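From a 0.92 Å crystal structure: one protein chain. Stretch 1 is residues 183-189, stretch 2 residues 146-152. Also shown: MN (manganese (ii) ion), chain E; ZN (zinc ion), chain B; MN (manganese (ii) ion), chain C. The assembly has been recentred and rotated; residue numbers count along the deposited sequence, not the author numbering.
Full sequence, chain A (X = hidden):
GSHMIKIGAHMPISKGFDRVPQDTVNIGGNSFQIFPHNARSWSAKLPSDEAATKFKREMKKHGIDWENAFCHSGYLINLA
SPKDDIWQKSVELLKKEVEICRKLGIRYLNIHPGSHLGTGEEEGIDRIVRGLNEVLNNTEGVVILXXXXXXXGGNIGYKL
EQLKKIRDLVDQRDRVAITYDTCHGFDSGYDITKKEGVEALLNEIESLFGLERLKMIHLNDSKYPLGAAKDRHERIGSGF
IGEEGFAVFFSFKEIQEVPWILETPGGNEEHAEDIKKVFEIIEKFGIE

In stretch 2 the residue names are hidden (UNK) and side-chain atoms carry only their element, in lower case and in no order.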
ATOM      1  N   CYS A 183       4.769  -9.122   2.773  1.00  8.06           N
ATOM      2  CA  CYS A 183       4.280 -10.475   2.483  1.00  8.02           C
ATOM      3  C   CYS A 183       4.368 -10.752   0.995  1.00  7.73           C
ATOM      4  O   CYS A 183       4.886 -11.786   0.562  1.00  8.31           O
ATOM      5  CB  CYS A 183       2.864 -10.671   3.009  1.00  8.37           C
ATOM      6  SG  CYS A 183       2.205 -12.325   2.702  1.00  9.23           S
ATOM      7  N   HIS A 184       3.859  -9.823   0.185  1.00  7.85           N
ATOM      8  CA  HIS A 184       3.951 -10.003  -1.250  1.00  7.64           C
ATOM      9  C   HIS A 184       5.409 -10.171  -1.682  1.00  7.77           C
ATOM     10  O   HIS A 184       5.736 -11.003  -2.537  1.00  8.33           O
ATOM     11  CB  HIS A 184       3.324  -8.843  -1.994  1.00  7.98           C
ATOM     12  CG  HIS A 184       1.868  -8.660  -1.689  1.00  7.86           C
ATOM     13  ND1 HIS A 184       1.181  -7.517  -2.027  1.00  8.23           N
ATOM     14  CD2 HIS A 184       0.965  -9.440  -1.044  1.00  8.80           C
ATOM     15  CE1 HIS A 184      -0.078  -7.616  -1.624  1.00  8.26           C
ATOM     16  NE2 HIS A 184      -0.239  -8.770  -1.013  1.00  8.86           N
ATOM     17  N   GLY A 185       6.287  -9.367  -1.083  1.00  7.82           N
ATOM     18  CA  GLY A 185       7.691  -9.450  -1.413  1.00  8.33           C
ATOM     19  C   GLY A 185       8.298 -10.782  -0.988  1.00  8.02           C
ATOM     20  O   GLY A 185       9.059 -11.403  -1.734  1.00  8.42           O
ATOM     21  N   PHE A 186       7.987 -11.218   0.226  1.00  8.44           N
ATOM     22  CA  PHE A 186       8.507 -12.496   0.728  1.00  8.47           C
ATOM     23  C   PHE A 186       8.050 -13.652  -0.167  1.00  8.15           C
ATOM     24  O   PHE A 186       8.835 -14.544  -0.513  1.00  8.37           O
ATOM     25  CB  PHE A 186       8.039 -12.696   2.164  1.00  9.00           C
ATOM     26  CG  PHE A 186       8.828 -13.699   2.955  1.00  8.62           C
ATOM     27  CD1 PHE A 186      10.162 -13.488   3.263  1.00 10.14           C
ATOM     28  CD2 PHE A 186       8.218 -14.844   3.436  1.00 10.24           C
ATOM     29  CE1 PHE A 186      10.849 -14.374   4.054  1.00 12.30           C
ATOM     30  CE2 PHE A 186       8.922 -15.726   4.227  1.00 12.78           C
ATOM     31  CZ  PHE A 186      10.232 -15.484   4.521  1.00 13.46           C
ATOM     32  N   ASP A 187       6.786 -13.604  -0.579  1.00  8.22           N
ATOM     33  CA  ASP A 187       6.243 -14.567  -1.530  1.00  8.32           C
ATOM     34  C   ASP A 187       7.054 -14.642  -2.803  1.00  8.23           C
ATOM     35  O   ASP A 187       7.108 -15.697  -3.440  1.00  8.93           O
ATOM     36  CB  ASP A 187       4.839 -14.122  -1.983  1.00  8.66           C
ATOM     37  CG  ASP A 187       3.685 -14.627  -1.161  1.00  9.10           C
ATOM     38  OD1 ASP A 187       3.784 -15.647  -0.448  1.00  9.87           O
ATOM     39  OD2 ASP A 187       2.606 -13.991  -1.315  1.00 10.81           O
ATOM     40  N   SER A 188       7.666 -13.520  -3.179  1.00  8.31           N
ATOM     41  CA  SER A 188       8.343 -13.336  -4.441  1.00  8.50           C
ATOM     42  C   SER A 188       9.867 -13.403  -4.322  1.00  9.22           C
ATOM     43  O   SER A 188      10.570 -13.090  -5.271  1.00 10.70           O
ATOM     44  CB  SER A 188       7.952 -11.992  -5.047  1.00  8.90           C
ATOM     45  OG  SER A 188       6.543 -11.880  -5.166  1.00  8.86           O
ATOM     46  N   GLY A 189      10.368 -13.809  -3.156  1.00  8.97           N
ATOM     47  CA  GLY A 189      11.788 -14.020  -2.985  1.00  9.48           C
ATOM     48  C   GLY A 189      12.565 -12.892  -2.348  1.00  9.47           C
ATOM     49  O   GLY A 189      13.788 -12.988  -2.247  1.00 10.91           O
ATOM     50  N   UNK A 146       2.307   2.478  -6.555  1.00  7.37           N
ATOM     51  CA  UNK A 146       2.291   1.130  -7.092  1.00  7.31           C
ATOM     52  C   UNK A 146       2.815   0.196  -6.014  1.00  7.24           C
ATOM     53  O   UNK A 146       3.928   0.387  -5.515  1.00  7.93           O
ATOM     54  c   UNK A 146       1.479   1.858  -9.958  1.00 11.72           C
ATOM     55  c   UNK A 146       3.909   1.780 -10.566  1.00 10.02           C
ATOM     56  c   UNK A 146       3.178   1.011  -8.318  1.00  7.91           C
ATOM     57  c   UNK A 146       2.903   1.982  -9.444  1.00  8.78           C
ATOM     58  N   UNK A 147       2.017  -0.807  -5.669  1.00  7.38           N
ATOM     59  CA  UNK A 147       2.369  -1.796  -4.663  1.00  7.57           C
ATOM     60  C   UNK A 147       2.867  -3.065  -5.334  1.00  7.47           C
ATOM     61  O   UNK A 147       2.274  -3.541  -6.293  1.00  7.97           O
ATOM     62  o   UNK A 147      -0.879  -2.903  -2.082  1.00  8.65           O
ATOM     63  c   UNK A 147       1.138  -2.098  -3.826  1.00  7.91           C
ATOM     64  o   UNK A 147       0.307  -4.574  -1.273  1.00  8.29           O
ATOM     65  c   UNK A 147       1.413  -3.042  -2.681  1.00  8.18           C
ATOM     66  c   UNK A 147       0.192  -3.546  -1.977  1.00  7.75           C
ATOM     67  N   UNK A 148       3.944  -3.638  -4.800  1.00  6.92           N
ATOM     68  CA  UNK A 148       4.333  -4.966  -5.265  1.00  7.40           C
ATOM     69  C   UNK A 148       3.333  -6.017  -4.800  1.00  7.40           C
ATOM     70  O   UNK A 148       2.704  -5.883  -3.739  1.00  8.04           O
ATOM     71  o   UNK A 148       5.580  -4.477  -2.621  1.00  8.10           O
ATOM     72  c   UNK A 148       5.854  -5.447  -3.320  1.00  7.67           C
ATOM     73  n   UNK A 148       6.276  -6.602  -2.814  1.00  8.18           N
ATOM     74  c   UNK A 148       5.743  -5.335  -4.819  1.00  7.76           C
ATOM     75  N   UNK A 149       3.202  -7.068  -5.605  1.00  7.74           N
ATOM     76  CA  UNK A 149       2.195  -8.093  -5.442  1.00  7.42           C
ATOM     77  C   UNK A 149       2.864  -9.467  -5.507  1.00  7.52           C
ATOM     78  O   UNK A 149       4.062  -9.603  -5.731  1.00  8.42           O
ATOM     79  c   UNK A 149       1.607  -8.049  -7.900  1.00  8.65           C
ATOM     80  c   UNK A 149       0.317  -6.644  -6.256  1.00  9.10           C
ATOM     81  c   UNK A 149       1.071  -7.949  -6.485  1.00  7.91           C
ATOM     82  N   UNK A 150       2.058 -10.496  -5.322  1.00  8.17           N
ATOM     83  CA  UNK A 150       2.540 -11.865  -5.427  1.00  8.62           C
ATOM     84  C   UNK A 150       2.413 -12.370  -6.864  1.00  8.32           C
ATOM     85  O   UNK A 150       1.627 -11.851  -7.667  1.00  8.99           O
ATOM     86  o   UNK A 150       1.844 -12.237  -3.160  1.00 10.50           O
ATOM     87  c   UNK A 150       1.767 -12.752  -4.467  1.00  9.12           C
ATOM     88  N   UNK A 151       3.193 -13.390  -7.185  1.00  8.52           N
ATOM     89  CA  UNK A 151       3.258 -13.942  -8.535  1.00  9.16           C
ATOM     90  C   UNK A 151       2.158 -14.985  -8.705  1.00  9.49           C
ATOM     91  O   UNK A 151       2.400 -16.189  -8.613  1.00 11.32           O
ATOM     92  o   UNK A 151       6.812 -16.067  -9.546  1.00 14.62           O
ATOM     93  n   UNK A 151       6.442 -15.846 -11.733  1.00 13.51           N
ATOM     94  c   UNK A 151       4.631 -14.545  -8.798  1.00  9.51           C
ATOM     95  c   UNK A 151       4.838 -14.921 -10.222  1.00  9.93           C
ATOM     96  c   UNK A 151       6.122 -15.655 -10.469  1.00 11.55           C
ATOM     97  N   UNK A 152       0.953 -14.500  -8.930  1.00 10.49           N
ATOM     98  CA  UNK A 152      -0.233 -15.329  -9.061  1.00 12.24           C
ATOM     99  C   UNK A 152      -0.958 -14.855 -10.293  1.00 13.41           C
ATOM    100  O   UNK A 152      -1.084 -13.656 -10.536  1.00 14.73           O
ATOM    101  c   UNK A 152      -1.141 -15.190  -7.844  1.00 18.01           C
ATOM    102  c   UNK A 152      -2.541 -16.057  -5.244  1.00 33.26           C
ATOM    103  c   UNK A 152      -1.332 -15.149  -5.358  1.00 26.47           C
ATOM    104  c   UNK A 152      -0.467 -15.532  -6.532  1.00 24.08           C
ATOM    105  n   UNK A 152      -3.424 -15.682  -4.106  1.00 39.59           N
TER
HETATM  106 MN    MN E 304      -0.501  -4.818   0.702  0.75 11.03          MN
HETATM  107 ZN    ZN B 301      -2.587  -3.900  -1.668  0.94  8.66          ZN
HETATM  108 MN    MN C 302      -1.939  -9.546  -0.123  0.60  9.03          MN
HETATM  109  O   HOH W   1       5.146 -14.233  -5.406  0.94  8.52           O
HETATM  110  O   HOH W   2       7.167 -15.561  -6.863  0.88 11.20           O
HETATM  111  O   HOH W   3      -2.295  -4.904  -0.059  0.88  8.73           O

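Position 146 carries four side-chain carbons and no heteroatom, and the chain forks at its second carbon. It lies on a strand, out of reach of stretch 1, and the fork identifies Leu146, with chi1 in m and chi2 in t.

Position 147 has three carbons, the third bearing two oxygens, which is a carboxylate on a two-carbon arm. Its CA-to-CB bond points sideways, yet the extended chain brings one oxygen to 3.1 Å from CE1 of His184. The two oxygens also lie 2.1 Å from the manganese ion of chain E and 2.0 Å from the zinc ion, one oxygen to each metal. This is Glu147: OE1 binds manganese and OE2 binds zinc, while water 3 joins the same two ions at 1.9 Å from each. OE1 is also 3.2 Å from His184 ND1, but the angle is too poor for a hydrogen bond.

At position 148 there are two carbons, the second carrying one oxygen and one nitrogen, a short carboxamide. The nitrogen approaches the backbone N of Gly185 at 3.3 Å; as both are donors, this is proximity without a hydrogen bond. The residue is Asn148, with chi1 in p, and OD1 and ND2 are both hydrogen-bonded to residues flanking the stretches. Its main contribution here comes from the backbone: His184 ND1 donates to Asn148 O over 2.8 Å, at an N-H...O angle of 155°, and the carbonyl oxygen sits at the ring edge, near its plane.

Position 149 shows three carbons in all, one carrying the other two. A branch directly at CB with no heteroatom makes it Val149. Its CA-to-CB bond points away from the helix, so the backbone makes the closer approach, with CB of His184 3.6 Å from Val149 C.

The side chain at position 150 is one carbon and one oxygen. That oxygen lies 2.7 Å from OD2 of Asp187 and 3.6 Å from CD2 of His184. A hydroxyl on a single carbon is Ser150, and OG donates the hydrogen bond to the carboxylate.

Position 151 has three carbons, the last carrying one oxygen and one nitrogen, one carbon longer than the amide already met. This is Gln151, exposed and extended. Water 1 accepts from Gln151 N at 2.8 Å and donates to Ser188 OG at 2.7 Å, bridging the stretches.

Position 152 is a row of four carbons ending in nitrogen, hence Lys152; it makes no contact with stretch 1.

The contact is small, burying 322 Å² in total, and centres on His184. With ND1 held by the Asn148 carbonyl, the ring turns its other nitrogen, NE2, to the manganese ion of chain C at 2.1 Å. The backbone of stretch 2 thus helps orient a metal ligand, while Glu147 binds the other two metals. The Ser150-Asp187 hydrogen bond ties the loop to stretch 1 at a second point, and the bridging water adds a third link.

Stretch 2 (146-152) LENVSQK
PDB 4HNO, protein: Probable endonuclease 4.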